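Local structure of DegV family protein ([Eubacterium] eligens, 5UXY) at residues D9-I14 with V81-G86; G56-A61 with C262-E267; V231-L236 with G269-S274. The protein probably binds long-chain fatty acids and, as in related FakB proteins, may present their carboxyl group to a fatty acid kinase for phosphorylation. All coordinates share one frame; numbering follows the deposited sequence. Where two conformers were deposited one is given.

Contact 1: residues D9-I14 with V81-G86. With X90 (heptadecanoic acid), chain D.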
# COMPACT_ATOMS: atom_id res chain seq x y z
N ASP A 9 0.98 -6.52 -6.18
CA ASP A 9 -0.44 -6.36 -6.35
C ASP A 9 -0.83 -4.87 -6.37
O ASP A 9 -0.06 -3.98 -6.01
CB ASP A 9 -1.19 -7.12 -5.29
CG ASP A 9 -0.96 -6.56 -3.92
OD1 ASP A 9 -1.35 -5.38 -3.68
OD2 ASP A 9 -0.44 -7.31 -3.07
N SER A 10 -2.07 -4.60 -6.81
CA SER A 10 -2.49 -3.23 -7.14
C SER A 10 -2.65 -2.36 -5.89
O SER A 10 -2.80 -1.12 -6.01
CB SER A 10 -3.80 -3.25 -7.95
OG SER A 10 -4.89 -3.71 -7.16
N ALA A 11 -2.57 -2.97 -4.71
CA ALA A 11 -2.51 -2.14 -3.49
C ALA A 11 -1.28 -1.25 -3.44
O ALA A 11 -1.20 -0.39 -2.55
CB ALA A 11 -2.54 -3.02 -2.22
N CYS A 12 -0.31 -1.42 -4.35
CA CYS A 12 0.85 -0.54 -4.33
C CYS A 12 0.56 0.80 -4.97
O CYS A 12 1.43 1.69 -4.94
CB CYS A 12 2.03 -1.20 -5.04
SG CYS A 12 1.78 -1.35 -6.87
N ASP A 13 -0.61 0.95 -5.59
CA ASP A 13 -1.15 2.19 -6.18
C ASP A 13 -0.46 2.62 -7.49
O ASP A 13 -0.92 3.62 -8.09
CB ASP A 13 -1.10 3.40 -5.22
CG ASP A 13 -1.82 3.13 -3.82
OD1 ASP A 13 -2.98 2.68 -3.83
OD2 ASP A 13 -1.21 3.40 -2.73
N ILE A 14 0.58 1.94 -7.96
CA ILE A 14 1.32 2.40 -9.14
C ILE A 14 1.24 1.35 -10.23
O ILE A 14 0.90 0.19 -9.97
CB ILE A 14 2.77 2.72 -8.84
CG1 ILE A 14 3.48 1.50 -8.24
CG2 ILE A 14 2.83 3.89 -7.87
CD1 ILE A 14 4.98 1.61 -8.29
N VAL A 81 5.92 -8.20 -4.64
CA VAL A 81 5.61 -7.53 -3.37
C VAL A 81 4.10 -7.60 -3.16
O VAL A 81 3.34 -7.29 -4.09
CB VAL A 81 6.12 -6.08 -3.37
CG1 VAL A 81 5.76 -5.38 -2.00
CG2 VAL A 81 7.62 -6.05 -3.63
N THR A 82 3.65 -8.06 -1.98
CA THR A 82 2.21 -8.17 -1.76
C THR A 82 1.77 -7.35 -0.55
O THR A 82 2.54 -7.04 0.34
CB THR A 82 1.73 -9.63 -1.52
OG1 THR A 82 2.16 -10.07 -0.24
CG2 THR A 82 2.32 -10.62 -2.58
N ILE A 83 0.49 -7.01 -0.55
CA ILE A 83 -0.11 -6.43 0.65
C ILE A 83 -0.02 -7.45 1.82
O ILE A 83 0.13 -8.66 1.63
CB ILE A 83 -1.55 -6.05 0.27
CG1 ILE A 83 -2.33 -5.46 1.45
CG2 ILE A 83 -2.28 -7.22 -0.22
CD1 ILE A 83 -3.68 -4.86 0.98
N THR A 84 -0.06 -6.92 3.04
CA THR A 84 0.14 -7.71 4.24
C THR A 84 -0.62 -9.03 4.25
O THR A 84 -1.84 -9.09 4.02
CB THR A 84 -0.25 -6.88 5.48
OG1 THR A 84 -0.17 -7.74 6.62
CG2 THR A 84 -1.68 -6.31 5.34
N ALA A 85 0.12 -10.10 4.56
CA ALA A 85 -0.52 -11.40 4.78
C ALA A 85 -1.39 -11.37 6.03
O ALA A 85 -2.25 -12.26 6.21
CB ALA A 85 0.56 -12.47 4.94
N GLY A 86 -1.22 -10.36 6.88
CA GLY A 86 -2.05 -10.27 8.06
C GLY A 86 -3.45 -9.75 7.81
O GLY A 86 -4.28 -9.80 8.72
O19 X90 D . -9.56 -8.78 -0.49
C21 X90 D . -8.34 -8.77 -0.14
O21 X90 D . -7.76 -9.89 0.12
C22 X90 D . -7.64 -7.40 -0.01
C23 X90 D . -7.90 -6.91 1.44
C24 X90 D . -7.03 -5.67 1.77
C25 X90 D . -7.25 -5.32 3.28
C26 X90 D . -6.35 -4.21 3.85
C27 X90 D . -6.12 -3.10 2.83
C28 X90 D . -5.54 -1.83 3.50
C29 X90 D . -5.77 -0.59 2.61
C30 X90 D . -6.00 1.26 4.65
C31 X90 D . -4.80 1.69 5.56
C32 X90 D . -4.33 0.46 6.36
C33 X90 D . -2.84 0.45 6.72
C34 X90 D . -2.42 -0.74 7.62
C35 X90 D . -1.56 -1.73 6.82
C36 X90 D . -1.12 -3.00 7.56
C39 X90 D . -5.47 0.80 3.25
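Asp-9 reaches across to Ile-83 with its carboxylate, and the two side chains meet at about a right angle. CG of Asp-9 stands between its own backbone N and carbonyl carbon (chi1 66°), a placing that turns OD2 to the backbone of the partner segment. Ile-83 N donates to Asp-9 OD2 at 2.7 Å, entering on the syn lone pair. The other oxygen faces home: Ala-11 N gives its hydrogen to Asp-9 OD1 at 2.9 Å, on the anti lone pair, which makes an Asx turn at the start of the short 3-10 segment 10-12. Gripped at both oxygens by backbone N-H groups, the carboxylate is held against turning about CB-CG. The same aspartate is tied through its main chain, with Asp-9 N 3.2 Å from Val-81 O. All this happens where the neighbouring parallel strands 5-9 and 77-82 end, the edge at which alpha/beta folds commonly place their ligand-binding loops. Here the ligand is the bound heptadecanoic acid. The methyl of Ala-11 lies against the end of Ile-83, CB to CD1 3.9 Å. Extended through both torsions (chi1 178°, chi2 170°), Ile-83 carries that same CD1 past Ala-11 to the acyl chain, where it comes within 3.5 Å of C27 of the heptadecanoic acid. CG2 of Ile-83, on the other branch, stays back beside the carboxylate, 3.4 Å from Asp-9 OD2. Leu-261 of helix 260-266 touches both Ala-11 and Ile-83, and Thr-90 of helix 90-102 packs on both Asp-9 and Ile-83.

Contact 2: residues G56-A61 with C262-E267. With X90 (heptadecanoic acid), chain D.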
# COMPACT_ATOMS: atom_id res chain seq x y z
N GLY A 56 -25.92 -1.82 0.11
CA GLY A 56 -25.53 -3.20 0.34
C GLY A 56 -24.07 -3.38 0.73
O GLY A 56 -23.27 -2.45 0.82
N ARG A 57 -23.73 -4.64 1.00
CA ARG A 57 -22.37 -5.04 1.31
C ARG A 57 -21.48 -4.89 0.09
O ARG A 57 -21.95 -4.99 -1.05
CB ARG A 57 -22.34 -6.50 1.78
CG ARG A 57 -22.76 -6.72 3.24
CD ARG A 57 -21.67 -7.48 3.99
NE ARG A 57 -20.32 -6.98 3.68
CZ ARG A 57 -19.23 -7.75 3.58
NH1 ARG A 57 -18.05 -7.24 3.29
NH2 ARG A 57 -19.34 -9.06 3.76
N SER A 58 -20.19 -4.63 0.31
CA SER A 58 -19.23 -4.65 -0.78
C SER A 58 -18.03 -5.46 -0.31
O SER A 58 -17.80 -5.61 0.90
CB SER A 58 -18.82 -3.24 -1.25
OG SER A 58 -18.53 -2.39 -0.13
N TYR A 59 -17.27 -5.96 -1.28
CA TYR A 59 -16.26 -6.99 -1.03
C TYR A 59 -15.00 -6.69 -1.83
O TYR A 59 -15.05 -5.96 -2.82
CB TYR A 59 -16.76 -8.36 -1.47
CG TYR A 59 -18.13 -8.70 -0.92
CD1 TYR A 59 -18.26 -9.24 0.35
CD2 TYR A 59 -19.28 -8.47 -1.66
CE1 TYR A 59 -19.51 -9.55 0.88
CE2 TYR A 59 -20.54 -8.78 -1.14
CZ TYR A 59 -20.63 -9.32 0.13
OH TYR A 59 -21.85 -9.64 0.68
N THR A 60 -13.85 -7.25 -1.38
CA THR A 60 -12.67 -7.29 -2.22
C THR A 60 -12.19 -8.73 -2.40
O THR A 60 -12.51 -9.61 -1.60
CB THR A 60 -11.52 -6.42 -1.67
OG1 THR A 60 -11.16 -6.87 -0.35
CG2 THR A 60 -12.00 -4.93 -1.57
N ALA A 61 -11.38 -8.94 -3.42
CA ALA A 61 -10.83 -10.25 -3.72
C ALA A 61 -9.39 -10.13 -4.17
O ALA A 61 -9.05 -9.22 -4.92
CB ALA A 61 -11.63 -10.95 -4.83
N CYS A 262 -6.72 0.69 -2.44
CA CYS A 262 -6.50 1.59 -1.32
C CYS A 262 -7.62 2.63 -1.22
O CYS A 262 -8.02 3.01 -0.12
CB CYS A 262 -5.14 2.28 -1.45
SG CYS A 262 -3.73 1.08 -0.99
N SER A 263 -8.14 3.10 -2.34
CA SER A 263 -9.27 4.06 -2.28
C SER A 263 -10.47 3.43 -1.60
O SER A 263 -11.16 4.08 -0.80
CB SER A 263 -9.63 4.56 -3.69
OG SER A 263 -8.56 5.32 -4.23
N TYR A 264 -10.73 2.15 -1.88
CA TYR A 264 -11.87 1.48 -1.27
C TYR A 264 -11.72 1.41 0.26
O TYR A 264 -12.67 1.72 1.00
CB TYR A 264 -12.03 0.08 -1.88
CG TYR A 264 -13.08 -0.74 -1.20
CD1 TYR A 264 -14.43 -0.49 -1.48
CD2 TYR A 264 -12.75 -1.72 -0.25
CE1 TYR A 264 -15.45 -1.19 -0.81
CE2 TYR A 264 -13.77 -2.47 0.39
CZ TYR A 264 -15.11 -2.19 0.11
OH TYR A 264 -16.10 -2.88 0.74
N TYR A 265 -10.54 0.97 0.75
CA TYR A 265 -10.35 0.75 2.18
C TYR A 265 -9.95 2.02 2.94
O TYR A 265 -10.34 2.18 4.12
CB TYR A 265 -9.28 -0.34 2.41
CG TYR A 265 -9.87 -1.71 2.26
CD1 TYR A 265 -10.93 -2.12 3.11
CD2 TYR A 265 -9.42 -2.58 1.26
CE1 TYR A 265 -11.51 -3.40 2.98
CE2 TYR A 265 -10.01 -3.87 1.12
CZ TYR A 265 -11.02 -4.26 1.98
OH TYR A 265 -11.65 -5.48 1.87
N ALA A 266 -9.22 2.94 2.31
CA ALA A 266 -8.92 4.20 3.01
C ALA A 266 -10.07 5.20 2.95
O ALA A 266 -10.21 6.06 3.85
CB ALA A 266 -7.64 4.82 2.45
N GLU A 267 -10.91 5.12 1.93
CA GLU A 267 -12.11 5.92 1.66
C GLU A 267 -11.83 7.38 1.33
O GLU A 267 -10.72 7.87 1.52
CB GLU A 267 -13.12 5.81 2.80
CG GLU A 267 -13.61 4.38 2.84
CD GLU A 267 -14.87 4.22 3.64
OE1 GLU A 267 -15.83 4.97 3.39
OE2 GLU A 267 -14.90 3.34 4.53
O19 X90 D . -9.56 -8.78 -0.49
C21 X90 D . -8.34 -8.77 -0.14
O21 X90 D . -7.76 -9.89 0.12
C22 X90 D . -7.64 -7.40 -0.01
C23 X90 D . -7.90 -6.91 1.44
C24 X90 D . -7.03 -5.67 1.77
C25 X90 D . -7.25 -5.32 3.28
C26 X90 D . -6.35 -4.21 3.85
C27 X90 D . -6.12 -3.10 2.83
C28 X90 D . -5.54 -1.83 3.50
C29 X90 D . -5.77 -0.59 2.61
C30 X90 D . -6.00 1.26 4.65
C31 X90 D . -4.80 1.69 5.56
C32 X90 D . -4.33 0.46 6.36
C33 X90 D . -2.84 0.45 6.72
C34 X90 D . -2.42 -0.74 7.62
C35 X90 D . -1.56 -1.73 6.82
C36 X90 D . -1.12 -3.00 7.56
C39 X90 D . -5.47 0.80 3.25
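Two tyrosine hydroxyls, one from each of two successive helix residues, hydrogen-bond to two hydroxyls of the segment 56-61. Ser-58 OG and Tyr-264 OH are 2.6 Å apart, with the serine oxygen at the edge of the ring and in its plane. The second bond runs from Tyr-265 OH to Thr-60 OG1 over 2.7 Å, and again the partner lies in the ring plane, the two side chains arriving from opposite directions. Thr-60 OG1 passes its own hydrogen to O19 of heptadecanoic acid, at the very short distance of 2.5 Å. Tyr-265 is thus a second-shell residue: its hydroxyl steers the threonine that holds the carboxyl group, and the chain of donors would probably help to stabilise negative charge on the acid. Ser-88 supplies another hydrogen bond to the ligand.

Apolar contact fills in between the polar tips. CG2 of Thr-60 sits beside the carbocyclic parts of both tyrosines, 3.6 Å from Tyr-264 CD2 and 3.5 Å from Tyr-265 CE2. With CG anti to the backbone N in Tyr-264 (chi1 173°) but beside it in Tyr-265 (chi1 -81°), Tyr-264 turns the CD2 edge of its ring over the centre of one face of Tyr-265. The opposite face of Tyr-265 receives the acyl chain, whose C25 lies 3.8 Å above the plane and toward the rim, while CB of Tyr-265 approaches C29 to 3.5 Å. Tyr-265 therefore serves the ligand twice, by a ring face against the acyl chain and by its hydroxyl, through Thr-60.

Strand 59-61 pairs with strand 21-30, whose Ile-29 touches both Thr-60 and Tyr-264. Leu-51 of helix 44-53 packs on Ser-58 and Tyr-264, and helix 163-167 borders the contact through Asn-164, Leu-165 and Gln-167.

Contact 3: residues V231-L236 with G269-S274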
# COMPACT_ATOMS: atom_id res chain seq x y z
N VAL A 231 -6.68 9.71 -1.15
CA VAL A 231 -7.94 9.39 -1.82
C VAL A 231 -8.72 10.69 -1.94
O VAL A 231 -9.47 11.05 -1.02
CB VAL A 231 -8.76 8.36 -1.04
CG1 VAL A 231 -10.04 7.92 -1.84
CG2 VAL A 231 -7.89 7.17 -0.66
N GLU A 232 -8.58 11.36 -3.08
CA GLU A 232 -9.23 12.66 -3.32
C GLU A 232 -8.97 13.64 -2.18
O GLU A 232 -9.88 14.30 -1.67
CB GLU A 232 -10.73 12.45 -3.55
CG GLU A 232 -10.95 11.50 -4.72
CD GLU A 232 -12.38 11.47 -5.22
OE1 GLU A 232 -13.31 11.81 -4.47
OE2 GLU A 232 -12.56 11.07 -6.39
N ASN A 233 -7.73 13.72 -1.75
CA ASN A 233 -7.35 14.68 -0.73
C ASN A 233 -5.92 15.13 -0.98
O ASN A 233 -5.04 15.07 -0.14
CB ASN A 233 -7.49 14.10 0.67
CG ASN A 233 -7.66 15.20 1.70
OD1 ASN A 233 -7.47 16.39 1.36
ND2 ASN A 233 -8.03 14.83 2.91
N GLU A 234 -5.71 15.64 -2.20
CA GLU A 234 -4.40 16.18 -2.50
C GLU A 234 -4.04 17.32 -1.56
O GLU A 234 -2.86 17.53 -1.27
CB GLU A 234 -4.39 16.64 -3.96
CG GLU A 234 -3.00 16.86 -4.51
CD GLU A 234 -3.08 17.21 -5.99
OE1 GLU A 234 -3.88 16.53 -6.69
OE2 GLU A 234 -2.41 18.17 -6.42
N ALA A 235 -5.05 18.06 -1.10
CA ALA A 235 -4.79 19.23 -0.28
C ALA A 235 -4.11 18.81 1.01
O ALA A 235 -3.12 19.41 1.45
CB ALA A 235 -6.11 19.92 0.04
N LEU A 236 -4.64 17.78 1.64
CA LEU A 236 -4.05 17.32 2.90
C LEU A 236 -2.68 16.69 2.69
O LEU A 236 -1.74 16.94 3.45
CB LEU A 236 -4.99 16.35 3.60
CG LEU A 236 -4.44 15.86 4.96
CD1 LEU A 236 -4.03 17.04 5.87
CD2 LEU A 236 -5.52 14.97 5.62
N GLY A 269 -11.09 11.10 1.27
CA GLY A 269 -10.46 11.92 2.26
C GLY A 269 -9.21 11.30 2.86
O GLY A 269 -8.44 12.00 3.53
N GLY A 270 -9.03 9.99 2.69
CA GLY A 270 -7.99 9.28 3.42
C GLY A 270 -6.60 9.60 2.91
O GLY A 270 -6.40 9.95 1.74
N ILE A 271 -5.62 9.52 3.81
CA ILE A 271 -4.23 9.62 3.39
C ILE A 271 -3.45 8.48 4.04
O ILE A 271 -3.73 8.06 5.17
CB ILE A 271 -3.61 11.01 3.72
CG1 ILE A 271 -3.49 11.23 5.22
CG2 ILE A 271 -4.45 12.16 3.10
CD1 ILE A 271 -2.13 10.91 5.74
N ILE A 272 -2.45 7.98 3.32
CA ILE A 272 -1.52 6.97 3.83
C ILE A 272 -0.10 7.42 3.53
O ILE A 272 0.18 7.90 2.44
CB ILE A 272 -1.76 5.59 3.18
CG1 ILE A 272 -3.22 5.25 3.18
CG2 ILE A 272 -0.94 4.58 3.88
CD1 ILE A 272 -3.45 3.94 2.36
N LEU A 273 0.80 7.32 4.51
CA LEU A 273 2.15 7.71 4.23
C LEU A 273 3.13 6.66 4.70
O LEU A 273 2.86 5.91 5.64
CB LEU A 273 2.51 9.09 4.85
CG LEU A 273 2.86 9.26 6.30
CD1 LEU A 273 4.35 8.86 6.65
CD2 LEU A 273 2.70 10.76 6.53
N SER A 274 4.23 6.54 3.97
CA SER A 274 5.27 5.64 4.45
C SER A 274 6.61 6.36 4.42
O SER A 274 6.82 7.27 3.60
CB SER A 274 5.27 4.32 3.63
OG SER A 274 6.27 3.43 4.10
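Val-231 exchanges two backbone hydrogen bonds with consecutive glycines, its N giving to Gly-270 O at 2.9 Å and its O accepting from Gly-269 N at 2.8 Å, a pattern that fits a G1 beta bulge where antiparallel strands 226-230 and 271-276 come together. Gly-269 has the positive phi (93°) usual for the first bulge position; a side chain there would run into the carbonyl oxygen of Arg-268.

Among side chains, Asn-233 bonds in two directions. Its CG is swung away from its own backbone N (chi1 -156°), which points the amide nitrogen at the carbonyl of Gly-269. Asn-233 ND2 then donates to Gly-269 O at 2.9 Å along a straight N-H line (180°), with the acceptor lying in the amide plane. The amide oxygen is used on the helix side: Leu-236 N comes to Asn-233 OD1 at 3.2 Å from well above the carbonyl plane, an N-cap on helix 234-248. One flat group thus joins the bulge to the start of the helix, and the two bonds together settle which end of the amide is N and which is O. An alanine here is likely to leave both Gly-269 O and the first turn of the helix without these partners, freeing the helix start to shift against the bulge. Further along, Ile-271 was modelled in two conformers; in the one considered here it crosses Leu-236 at about a right angle, with Leu-236 CD2 3.9 Å from Ile-271 CG2.

Strand 271-276 runs between strands 153-159 and 226-230 in the second sheet. Ile-240 of helix 234-248 continues the cover over Ile-271, whereas Ile-272 touches Pro-120 of helix 119-134 and the fatty acid.

Contacts 1 and 2 reach the same sheet, whereas contact 3 belongs to the other, although its strand still meets the shared fatty acid through Ile-272. Contact 1 lies deepest, its centre about 5 Å from that of the chain, and sets a carboxylate among backbone N-H groups, with the Ile-83 side chain meeting the acyl chain. Farther out, contact 2 relies on hydroxyls and aromatic rings, with Thr-60 partly exposed near the polar end of the ligand. Contact 3 is also mostly buried, and its hydrogen bonds come from the backbone and one amide. Helix 260-266 joins the three: Cys-262 packs on Ala-11 and Asp-13 of contact 1, and Ser-263 and Ala-266 on Val-231 of contact 3.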